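Local coordinates for PipY (Synechococcus elongatus, PDB 5NM8), which binds pyridoxal 5'-phosphate and is probably involved in PLP homeostasis, as a member of the YggS/PROSC family, at residues L21-K26 and R42-N47; M192-D197 and W208-T213; W67-K72 and I88-S93. All coordinates share one frame; numbering follows the deposited sequence.

Contact 1: L21-K26 and R42-N47. With PLP (pyridoxal-5'-phosphate), chain C.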
loop_
_atom_site.group_PDB
_atom_site.type_symbol
_atom_site.label_atom_id
_atom_site.label_comp_id
_atom_site.label_asym_id
_atom_site.label_seq_id
_atom_site.Cartn_x
_atom_site.Cartn_y
_atom_site.Cartn_z
ATOM N N LEU A 21 -4.032 5.658 8.265
ATOM C CA LEU A 21 -3.624 4.379 8.744
ATOM C C LEU A 21 -4.304 3.287 7.928
ATOM O O LEU A 21 -5.539 3.329 7.756
ATOM C CB LEU A 21 -4.062 4.253 10.184
ATOM C CG LEU A 21 -4.028 2.855 10.776
ATOM C CD1 LEU A 21 -2.590 2.392 10.767
ATOM C CD2 LEU A 21 -4.594 2.920 12.165
ATOM N N ILE A 22 -3.540 2.309 7.448
ATOM C CA ILE A 22 -4.107 1.059 6.886
ATOM C C ILE A 22 -3.929 -0.014 7.963
ATOM O O ILE A 22 -2.792 -0.291 8.402
ATOM C CB ILE A 22 -3.413 0.587 5.554
ATOM C CG1 ILE A 22 -3.611 1.607 4.432
ATOM C CG2 ILE A 22 -3.942 -0.805 5.140
ATOM C CD1 ILE A 22 -2.695 1.510 3.241
ATOM N N ALA A 23 -5.019 -0.618 8.395
ATOM C CA ALA A 23 -4.981 -1.669 9.365
ATOM C C ALA A 23 -4.704 -3.004 8.635
ATOM O O ALA A 23 -5.500 -3.482 7.836
ATOM C CB ALA A 23 -6.305 -1.705 10.163
ATOM N N VAL A 24 -3.552 -3.602 8.867
ATOM C CA VAL A 24 -3.122 -4.718 8.059
ATOM C C VAL A 24 -3.654 -5.973 8.732
ATOM O O VAL A 24 -3.112 -6.417 9.760
ATOM C CB VAL A 24 -1.580 -4.738 7.916
ATOM C CG1 VAL A 24 -1.126 -6.003 7.201
ATOM C CG2 VAL A 24 -1.135 -3.530 7.135
ATOM N N SER A 25 -4.737 -6.522 8.182
ATOM C CA SER A 25 -5.450 -7.671 8.745
ATOM C C SER A 25 -5.008 -9.048 8.246
ATOM O O SER A 25 -5.587 -10.081 8.636
ATOM C CB SER A 25 -6.974 -7.497 8.526
ATOM O OG SER A 25 -7.229 -6.977 7.239
ATOM N N LYS A 26 -3.968 -9.116 7.441
ATOM C CA LYS A 26 -3.453 -10.397 7.009
ATOM C C LYS A 26 -3.180 -11.274 8.250
ATOM O O LYS A 26 -2.694 -10.763 9.251
ATOM C CB LYS A 26 -2.189 -10.233 6.148
ATOM C CG LYS A 26 -0.901 -10.258 6.954
ATOM C CD LYS A 26 0.381 -10.031 6.162
ATOM C CE LYS A 26 0.970 -8.690 6.537
ATOM N NZ LYS A 26 2.430 -8.720 6.469
ATOM N N ARG A 42 -11.710 1.970 8.659
ATOM C CA ARG A 42 -12.279 1.652 7.377
ATOM C C ARG A 42 -11.283 1.062 6.344
ATOM O O ARG A 42 -11.714 0.370 5.477
ATOM C CB ARG A 42 -12.901 2.942 6.795
ATOM C CG ARG A 42 -14.107 3.486 7.615
ATOM C CD ARG A 42 -15.255 2.459 7.678
ATOM N NE ARG A 42 -16.416 2.969 8.441
ATOM C CZ ARG A 42 -16.603 2.820 9.745
ATOM N NH1 ARG A 42 -15.736 2.194 10.495
ATOM N NH2 ARG A 42 -17.711 3.322 10.307
ATOM N N HIS A 43 -9.996 1.368 6.462
ATOM C CA HIS A 43 -8.950 0.956 5.482
ATOM C C HIS A 43 -8.264 -0.287 6.040
ATOM O O HIS A 43 -7.725 -0.257 7.107
ATOM C CB HIS A 43 -7.968 2.114 5.291
ATOM C CG HIS A 43 -8.541 3.280 4.552
ATOM N ND1 HIS A 43 -8.511 3.374 3.178
ATOM C CD2 HIS A 43 -9.195 4.390 4.986
ATOM C CE1 HIS A 43 -9.098 4.492 2.793
ATOM N NE2 HIS A 43 -9.540 5.122 3.872
ATOM N N PHE A 44 -8.342 -1.388 5.320
ATOM C CA PHE A 44 -7.770 -2.638 5.689
ATOM C C PHE A 44 -6.859 -3.147 4.578
ATOM O O PHE A 44 -7.142 -3.012 3.379
ATOM C CB PHE A 44 -8.831 -3.654 6.017
ATOM C CG PHE A 44 -9.613 -3.266 7.259
ATOM C CD1 PHE A 44 -9.135 -3.590 8.503
ATOM C CD2 PHE A 44 -10.745 -2.459 7.156
ATOM C CE1 PHE A 44 -9.804 -3.207 9.689
ATOM C CE2 PHE A 44 -11.441 -2.065 8.319
ATOM C CZ PHE A 44 -10.968 -2.483 9.578
ATOM N N GLY A 45 -5.766 -3.759 4.991
ATOM C CA GLY A 45 -4.763 -4.269 4.044
ATOM C C GLY A 45 -4.575 -5.768 4.190
ATOM O O GLY A 45 -4.519 -6.300 5.339
ATOM N N GLU A 46 -4.468 -6.447 3.052
ATOM C CA GLU A 46 -4.231 -7.868 2.933
ATOM C C GLU A 46 -3.051 -8.133 1.979
ATOM O O GLU A 46 -2.784 -7.321 1.099
ATOM C CB GLU A 46 -5.488 -8.543 2.374
ATOM C CG GLU A 46 -6.666 -8.463 3.353
ATOM C CD GLU A 46 -6.591 -9.422 4.528
ATOM O OE1 GLU A 46 -5.864 -10.458 4.414
ATOM O OE2 GLU A 46 -7.242 -9.104 5.583
ATOM N N ASN A 47 -2.356 -9.260 2.124
ATOM C CA ASN A 47 -1.288 -9.617 1.178
ATOM C C ASN A 47 -1.659 -10.672 0.159
ATOM O O ASN A 47 -0.946 -10.837 -0.811
ATOM C CB ASN A 47 -0.007 -10.021 1.900
ATOM C CG ASN A 47 0.671 -8.850 2.533
ATOM O OD1 ASN A 47 0.017 -8.056 3.201
ATOM N ND2 ASN A 47 1.971 -8.748 2.367
HETATM N N1 PLP C . 2.887 -3.954 4.941
HETATM C C2 PLP C . 3.253 -5.039 4.219
HETATM C C2A PLP C . 3.607 -4.938 2.759
HETATM C C3 PLP C . 3.331 -6.352 4.878
HETATM O O3 PLP C . 3.713 -7.451 4.187
HETATM C C4 PLP C . 2.978 -6.445 6.311
HETATM C C4A PLP C . 3.054 -7.758 7.004
HETATM C C5 PLP C . 2.586 -5.180 6.991
HETATM C C6 PLP C . 2.558 -4.009 6.249
HETATM C C5A PLP C . 2.242 -5.183 8.460
HETATM O O4P PLP C . 3.445 -5.488 9.196
HETATM P P PLP C . 3.474 -5.319 10.807
HETATM O O1P PLP C . 2.903 -3.929 11.032
HETATM O O2P PLP C . 4.918 -5.473 11.141
HETATM O O3P PLP C . 2.611 -6.447 11.375
#
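E46 OE2 is gripped by two groups. S25 OG donates to E46 OE2 at 2.7 Å, coming from above the carboxylate plane, and K55 adds a salt bridge. The bond ties the ends of two neighbouring parallel strands of a TIM barrel, 21-24 and 43-46, which helix 30-38 joins as a beta-alpha-beta crossover. S25 holds its hydroxyl between the backbone N and the carbonyl carbon (chi1 41°), and this turns OG to the E46 carboxylate. Backbone bonds A23 N to H43 O, G45 N to A23 O and S25 N to G45 O zip the strands. A23 CB packs on F44 CD1 at 3.8 Å. At the C-terminal strand ends both segments reach the cofactor. K26 NZ is covalently joined to PLP C4A at 1.3 Å, as expected of an internal aldimine, and the lysine chain bends at its last two torsions to get there. N47 is modelled in two conformers. In one, N47 ND2 donates to PLP O3 at 2.8 Å, and OD1 lies beside K26 CE. V24 CG1 touches PLP C5A at 3.7 Å. G45 suits a tight spot: its N lies 3.5 Å from I22 CG2, which a side chain at G45 would strike.

Contact 2: M192-D197 and W208-T213. With PLP (pyridoxal-5'-phosphate), chain C.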
loop_
_atom_site.group_PDB
_atom_site.type_symbol
_atom_site.label_atom_id
_atom_site.label_comp_id
_atom_site.label_asym_id
_atom_site.label_seq_id
_atom_site.Cartn_x
_atom_site.Cartn_y
_atom_site.Cartn_z
ATOM N N MET A 192 4.492 3.894 3.331
ATOM C CA MET A 192 5.654 3.432 4.071
ATOM C C MET A 192 5.439 3.517 5.546
ATOM O O MET A 192 4.720 4.442 6.050
ATOM C CB MET A 192 6.946 4.179 3.650
ATOM C CG MET A 192 6.938 5.664 3.652
ATOM S SD MET A 192 8.430 6.416 2.901
ATOM C CE MET A 192 8.336 7.992 3.722
ATOM N N GLY A 193 6.066 2.577 6.240
ATOM C CA GLY A 193 5.987 2.484 7.679
ATOM C C GLY A 193 5.054 1.352 8.094
ATOM O O GLY A 193 3.887 1.304 7.701
ATOM N N MET A 194 5.565 0.482 8.930
ATOM C CA MET A 194 4.842 -0.636 9.475
ATOM C C MET A 194 4.980 -0.596 10.991
ATOM O O MET A 194 5.414 0.437 11.531
ATOM C CB MET A 194 5.374 -1.913 8.863
ATOM C CG MET A 194 5.239 -1.905 7.343
ATOM S SD MET A 194 6.328 -3.031 6.407
ATOM C CE MET A 194 6.308 -4.481 7.439
ATOM N N SER A 195 4.610 -1.668 11.689
ATOM C CA SER A 195 4.517 -1.617 13.157
ATOM C C SER A 195 5.755 -1.094 13.825
ATOM O O SER A 195 5.677 -0.280 14.719
ATOM C CB SER A 195 4.177 -2.974 13.761
ATOM O OG SER A 195 2.804 -3.274 13.581
ATOM N N SER A 196 6.908 -1.551 13.381
ATOM C CA SER A 196 8.120 -1.171 14.068
ATOM C C SER A 196 8.668 0.213 13.659
ATOM O O SER A 196 9.392 0.857 14.418
ATOM C CB SER A 196 9.178 -2.277 13.864
ATOM O OG SER A 196 9.687 -2.244 12.518
ATOM N N ASP A 197 8.353 0.696 12.481
ATOM C CA ASP A 197 9.036 1.901 12.017
ATOM C C ASP A 197 8.108 3.013 11.566
ATOM O O ASP A 197 8.556 3.955 10.933
ATOM C CB ASP A 197 10.059 1.500 10.911
ATOM C CG ASP A 197 9.434 0.719 9.757
ATOM O OD1 ASP A 197 8.205 0.774 9.561
ATOM O OD2 ASP A 197 10.198 0.032 8.992
ATOM N N TRP A 208 0.450 7.139 3.920
ATOM C CA TRP A 208 -0.222 5.878 4.281
ATOM C C TRP A 208 0.748 5.084 5.101
ATOM O O TRP A 208 1.892 4.889 4.656
ATOM C CB TRP A 208 -0.662 5.050 3.049
ATOM C CG TRP A 208 -1.712 5.666 2.285
ATOM C CD1 TRP A 208 -1.548 6.489 1.243
ATOM C CD2 TRP A 208 -3.133 5.563 2.499
ATOM N NE1 TRP A 208 -2.766 6.939 0.797
ATOM C CE2 TRP A 208 -3.755 6.374 1.550
ATOM C CE3 TRP A 208 -3.917 4.881 3.396
ATOM C CZ2 TRP A 208 -5.152 6.462 1.441
ATOM C CZ3 TRP A 208 -5.303 4.977 3.315
ATOM C CH2 TRP A 208 -5.899 5.766 2.363
ATOM N N ILE A 209 0.356 4.670 6.309
ATOM C CA ILE A 209 1.132 3.727 7.054
ATOM C C ILE A 209 0.385 2.420 7.112
ATOM O O ILE A 209 -0.834 2.376 6.913
ATOM C CB ILE A 209 1.579 4.242 8.460
ATOM C CG1 ILE A 209 0.361 4.607 9.340
ATOM C CG2 ILE A 209 2.498 5.463 8.318
ATOM C CD1 ILE A 209 0.748 4.767 10.826
ATOM N N ARG A 210 1.101 1.341 7.363
ATOM C CA ARG A 210 0.540 -0.013 7.197
ATOM C C ARG A 210 0.854 -0.792 8.423
ATOM O O ARG A 210 1.943 -1.350 8.552
ATOM C CB ARG A 210 1.124 -0.707 5.927
ATOM C CG ARG A 210 0.847 0.034 4.619
ATOM C CD ARG A 210 1.470 -0.648 3.363
ATOM N NE ARG A 210 2.760 -1.245 3.707
ATOM C CZ ARG A 210 3.959 -0.704 3.534
ATOM N NH1 ARG A 210 4.133 0.421 2.890
ATOM N NH2 ARG A 210 5.001 -1.382 3.942
ATOM N N VAL A 211 -0.077 -0.803 9.380
ATOM C CA VAL A 211 0.219 -1.368 10.671
ATOM C C VAL A 211 -0.606 -2.608 10.942
ATOM O O VAL A 211 -1.843 -2.575 10.893
ATOM C CB VAL A 211 -0.003 -0.309 11.768
ATOM C CG1 VAL A 211 0.222 -0.889 13.104
ATOM C CG2 VAL A 211 0.964 0.871 11.617
ATOM N N GLY A 212 0.070 -3.698 11.266
ATOM C CA GLY A 212 -0.631 -4.960 11.568
ATOM C C GLY A 212 -0.522 -5.361 13.033
ATOM O O GLY A 212 -1.475 -5.215 13.824
ATOM N N THR A 213 0.624 -5.924 13.369
ATOM C CA THR A 213 0.884 -6.465 14.705
ATOM C C THR A 213 0.599 -5.504 15.858
ATOM O O THR A 213 -0.084 -5.863 16.824
ATOM C CB THR A 213 2.330 -6.945 14.755
ATOM O OG1 THR A 213 2.530 -7.868 13.664
ATOM C CG2 THR A 213 2.636 -7.603 16.078
HETATM N N1 PLP C . 2.887 -3.954 4.941
HETATM C C2 PLP C . 3.253 -5.039 4.219
HETATM C C2A PLP C . 3.607 -4.938 2.759
HETATM C C3 PLP C . 3.331 -6.352 4.878
HETATM O O3 PLP C . 3.713 -7.451 4.187
HETATM C C4 PLP C . 2.978 -6.445 6.311
HETATM C C4A PLP C . 3.054 -7.758 7.004
HETATM C C5 PLP C . 2.586 -5.180 6.991
HETATM C C6 PLP C . 2.558 -4.009 6.249
HETATM C C5A PLP C . 2.242 -5.183 8.460
HETATM O O4P PLP C . 3.445 -5.488 9.196
HETATM P P PLP C . 3.474 -5.319 10.807
HETATM O O1P PLP C . 2.903 -3.929 11.032
HETATM O O2P PLP C . 4.918 -5.473 11.141
HETATM O O3P PLP C . 2.611 -6.447 11.375
HETATM O O HOH W 1 7.469 0.443 4.919
#
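S195 and V211 meet beside the cofactor phosphate, where S195 OG lies 3.5 Å from V211 CG1. This is the phosphate site of a TIM barrel, built from the loop after strand 189-191 and the end of strand 208-211. PLP O1P takes three hydrogen bonds, from S195 N, S195 OG and G212 N. The hydroxyl bond, S195 OG to PLP O1P, is 2.6 Å long. PLP O3P is held by T213 N and by T213 OG1, the latter at 2.7 Å. T213 opens helix 213-216, so the helix start probably adds a favourable field at the phosphate. A side chain on G212 would clash with O3P.

At the other end of the cofactor, R210 NE donates almost straight to PLP N1 (3.0 Å, 174°), and N1 lies at the edge of the guanidinium, in its plane. NH2 adds a weak bond to the same atom. N1 acts as acceptor, so the pyridine is probably unprotonated, as in alanine racemase. M194 also touches the cofactor. It crosses R210 at an angle, with M194 SD 3.2 Å from R210 NH2 near the guanidinium plane. M194 then bends at its last torsion (chi3 40°), bringing M194 CE to 3.5 Å from PLP O4P.

The second shell sets these groups. A water accepts from both R210 NH2 and G193 N, and S191 OG is hydrogen-bonded to R210 NH1. Q214 N is hydrogen-bonded to S195 OG.

Further out, the backbones are joined by R210 N to G193 O at 2.8 Å and by M192 N to W208 O. M194 CA makes a CA-H...O contact with R210 O. The loop itself is pinned at M194, whose N donates nearly straight (176°) to D197 OD1 at 2.7 Å.

Contact 3: W67-K72 and I88-S93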
loop_
_atom_site.group_PDB
_atom_site.type_symbol
_atom_site.label_atom_id
_atom_site.label_comp_id
_atom_site.label_asym_id
_atom_site.label_seq_id
_atom_site.Cartn_x
_atom_site.Cartn_y
_atom_site.Cartn_z
ATOM N N TRP A 67 -10.194 -1.561 0.655
ATOM C CA TRP A 67 -9.283 -2.680 0.716
ATOM C C TRP A 67 -8.019 -2.327 -0.039
ATOM O O TRP A 67 -8.094 -1.824 -1.175
ATOM C CB TRP A 67 -9.909 -3.935 0.145
ATOM C CG TRP A 67 -11.003 -4.519 0.992
ATOM C CD1 TRP A 67 -12.367 -4.234 0.905
ATOM C CD2 TRP A 67 -10.865 -5.413 2.099
ATOM N NE1 TRP A 67 -13.060 -4.919 1.867
ATOM C CE2 TRP A 67 -12.172 -5.640 2.622
ATOM C CE3 TRP A 67 -9.775 -6.052 2.701
ATOM C CZ2 TRP A 67 -12.422 -6.505 3.667
ATOM C CZ3 TRP A 67 -10.030 -6.898 3.834
ATOM C CH2 TRP A 67 -11.349 -7.095 4.291
ATOM N N HIS A 68 -6.874 -2.673 0.561
ATOM C CA HIS A 68 -5.570 -2.376 0.035
ATOM C C HIS A 68 -4.822 -3.668 -0.118
ATOM O O HIS A 68 -4.653 -4.411 0.840
ATOM C CB HIS A 68 -4.817 -1.465 1.000
ATOM C CG HIS A 68 -5.423 -0.117 1.208
ATOM N ND1 HIS A 68 -4.849 1.035 0.748
ATOM C CD2 HIS A 68 -6.533 0.273 1.913
ATOM C CE1 HIS A 68 -5.593 2.079 1.092
ATOM N NE2 HIS A 68 -6.594 1.646 1.836
ATOM N N LEU A 69 -4.325 -3.966 -1.319
ATOM C CA LEU A 69 -3.522 -5.153 -1.572
ATOM C C LEU A 69 -2.047 -4.782 -1.386
ATOM O O LEU A 69 -1.546 -3.829 -2.051
ATOM C CB LEU A 69 -3.755 -5.687 -2.964
ATOM C CG LEU A 69 -2.879 -6.909 -3.369
ATOM C CD1 LEU A 69 -3.177 -8.142 -2.523
ATOM C CD2 LEU A 69 -3.128 -7.200 -4.812
ATOM N N LEU A 70 -1.371 -5.502 -0.473
ATOM C CA LEU A 70 0.005 -5.192 -0.058
ATOM C C LEU A 70 1.032 -6.214 -0.488
ATOM O O LEU A 70 2.225 -5.933 -0.422
ATOM C CB LEU A 70 0.078 -5.024 1.451
ATOM C CG LEU A 70 -0.961 -4.023 2.027
ATOM C CD1 LEU A 70 -0.870 -3.984 3.480
ATOM C CD2 LEU A 70 -0.833 -2.612 1.426
ATOM N N GLY A 71 0.606 -7.364 -0.983
ATOM C CA GLY A 71 1.539 -8.407 -1.376
ATOM C C GLY A 71 1.759 -8.540 -2.865
ATOM O O GLY A 71 1.054 -7.962 -3.704
ATOM N N LYS A 72 2.769 -9.342 -3.184
ATOM C CA LYS A 72 3.131 -9.631 -4.542
ATOM C C LYS A 72 1.918 -10.088 -5.345
ATOM O O LYS A 72 1.187 -10.985 -4.932
ATOM C CB LYS A 72 4.222 -10.708 -4.589
ATOM C CG LYS A 72 4.514 -11.314 -5.980
ATOM C CD LYS A 72 5.380 -10.366 -6.789
ATOM C CE LYS A 72 5.808 -10.913 -8.152
ATOM N NZ LYS A 72 6.781 -9.932 -8.748
ATOM N N ILE A 88 -3.929 -0.986 -4.873
ATOM C CA ILE A 88 -2.902 -2.026 -4.982
ATOM C C ILE A 88 -1.546 -1.345 -4.813
ATOM O O ILE A 88 -1.191 -0.539 -5.631
ATOM C CB ILE A 88 -2.984 -2.745 -6.338
ATOM C CG1 ILE A 88 -4.311 -3.469 -6.446
ATOM C CG2 ILE A 88 -1.814 -3.715 -6.531
ATOM C CD1 ILE A 88 -4.701 -3.789 -7.879
ATOM N N HIS A 89 -0.856 -1.613 -3.696
ATOM C CA HIS A 89 0.355 -0.941 -3.377
ATOM C C HIS A 89 1.624 -1.632 -3.965
ATOM O O HIS A 89 2.719 -1.045 -3.940
ATOM C CB HIS A 89 0.547 -0.848 -1.885
ATOM C CG HIS A 89 -0.500 -0.015 -1.220
ATOM N ND1 HIS A 89 -0.174 0.997 -0.357
ATOM C CD2 HIS A 89 -1.846 -0.095 -1.218
ATOM C CE1 HIS A 89 -1.289 1.551 0.113
ATOM N NE2 HIS A 89 -2.321 0.909 -0.395
ATOM N N SER A 90 1.470 -2.829 -4.436
ATOM C CA SER A 90 2.615 -3.673 -4.752
ATOM C C SER A 90 2.906 -3.737 -6.262
ATOM O O SER A 90 3.487 -4.743 -6.703
ATOM C CB SER A 90 2.344 -5.073 -4.242
ATOM O OG SER A 90 1.102 -5.510 -4.762
ATOM N N VAL A 91 2.633 -2.673 -7.022
ATOM C CA VAL A 91 2.903 -2.723 -8.455
ATOM C C VAL A 91 4.419 -2.554 -8.684
ATOM O O VAL A 91 4.991 -1.484 -8.484
ATOM C CB VAL A 91 2.123 -1.691 -9.251
ATOM C CG1 VAL A 91 2.362 -1.860 -10.751
ATOM C CG2 VAL A 91 0.648 -1.865 -8.995
ATOM N N ASP A 92 5.042 -3.625 -9.115
ATOM C CA ASP A 92 6.535 -3.698 -9.211
ATOM C C ASP A 92 7.092 -3.844 -10.645
ATOM O O ASP A 92 8.291 -3.975 -10.805
ATOM C CB ASP A 92 7.032 -4.836 -8.363
ATOM C CG ASP A 92 6.547 -6.192 -8.866
ATOM O OD1 ASP A 92 5.434 -6.318 -9.434
ATOM O OD2 ASP A 92 7.315 -7.142 -8.716
ATOM N N SER A 93 6.251 -3.734 -11.657
ATOM C CA SER A 93 6.718 -3.866 -13.061
ATOM C C SER A 93 5.760 -3.210 -14.035
ATOM O O SER A 93 4.559 -3.026 -13.735
ATOM C CB SER A 93 6.907 -5.319 -13.454
ATOM O OG SER A 93 5.639 -6.032 -13.608
#
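H68 and H89 form the tight end of this contact. H68 ND1 and H89 NE2 share a hydrogen bond of 2.8 Å, and either may be the donor. The rings meet rim to rim with planes at 53°. They sit inside a TIM barrel, on neighbouring parallel strands 67-69 and 88-91 that helix 78-84 connects in a beta-alpha-beta unit. L70 lies alongside H89. L70 CD2 lies over one face of the H89 ring, 3.7 Å from H89 CG, a CH-pi contact. In the backbone, H89 N donates to L69 O at 2.8 Å. S90 OG donates to G71 O at 2.7 Å from above the carbonyl plane. S90 holds OG between its backbone N and carbonyl carbon (chi1 54°), which directs it there. L69 CD2 and I88 CG2 pack more loosely, at 4.1 Å, on the side away from the histidines. With an alanine at H89, H68 ND1 and S191 OG would probably each lose a partner, and the L70 methyl would lose the ring face it rests on.

K72, at the solvent side, reaches across to D92: NZ meets OD2 at 2.8 Å, on the syn side of the carboxylate, in a salt bridge.

H68 NE2 is also bonded to H43 ND1, and H89 ND1 to S191 OG. The three imidazoles thus form a chain of hydrogen bonds, in which the proton placement on one ring probably depends on its neighbours.

Following the chain, contact 1 closes first, over helix 30-38. Contact 3 closes next, over helix 78-84, and contact 2 last, over helix 198-203. The three loops run in series; none nests in another or crosses it. In the sheet they still touch. Strand 43-46 of contact 1 pairs with strand 66-69 of contact 3, and E46 O lies 2.8 Å from L70 N. On the other flank, strand 20-24 pairs with strand 208-211, so contact 1 sits between the other two. Contact 2 helps close the barrel, between 208-211 and the end of strand 189-191. Contact 1 holds PLP at C4A and O3, contact 2 at N1 and the phosphate. R210 CD rests on L70 CD2.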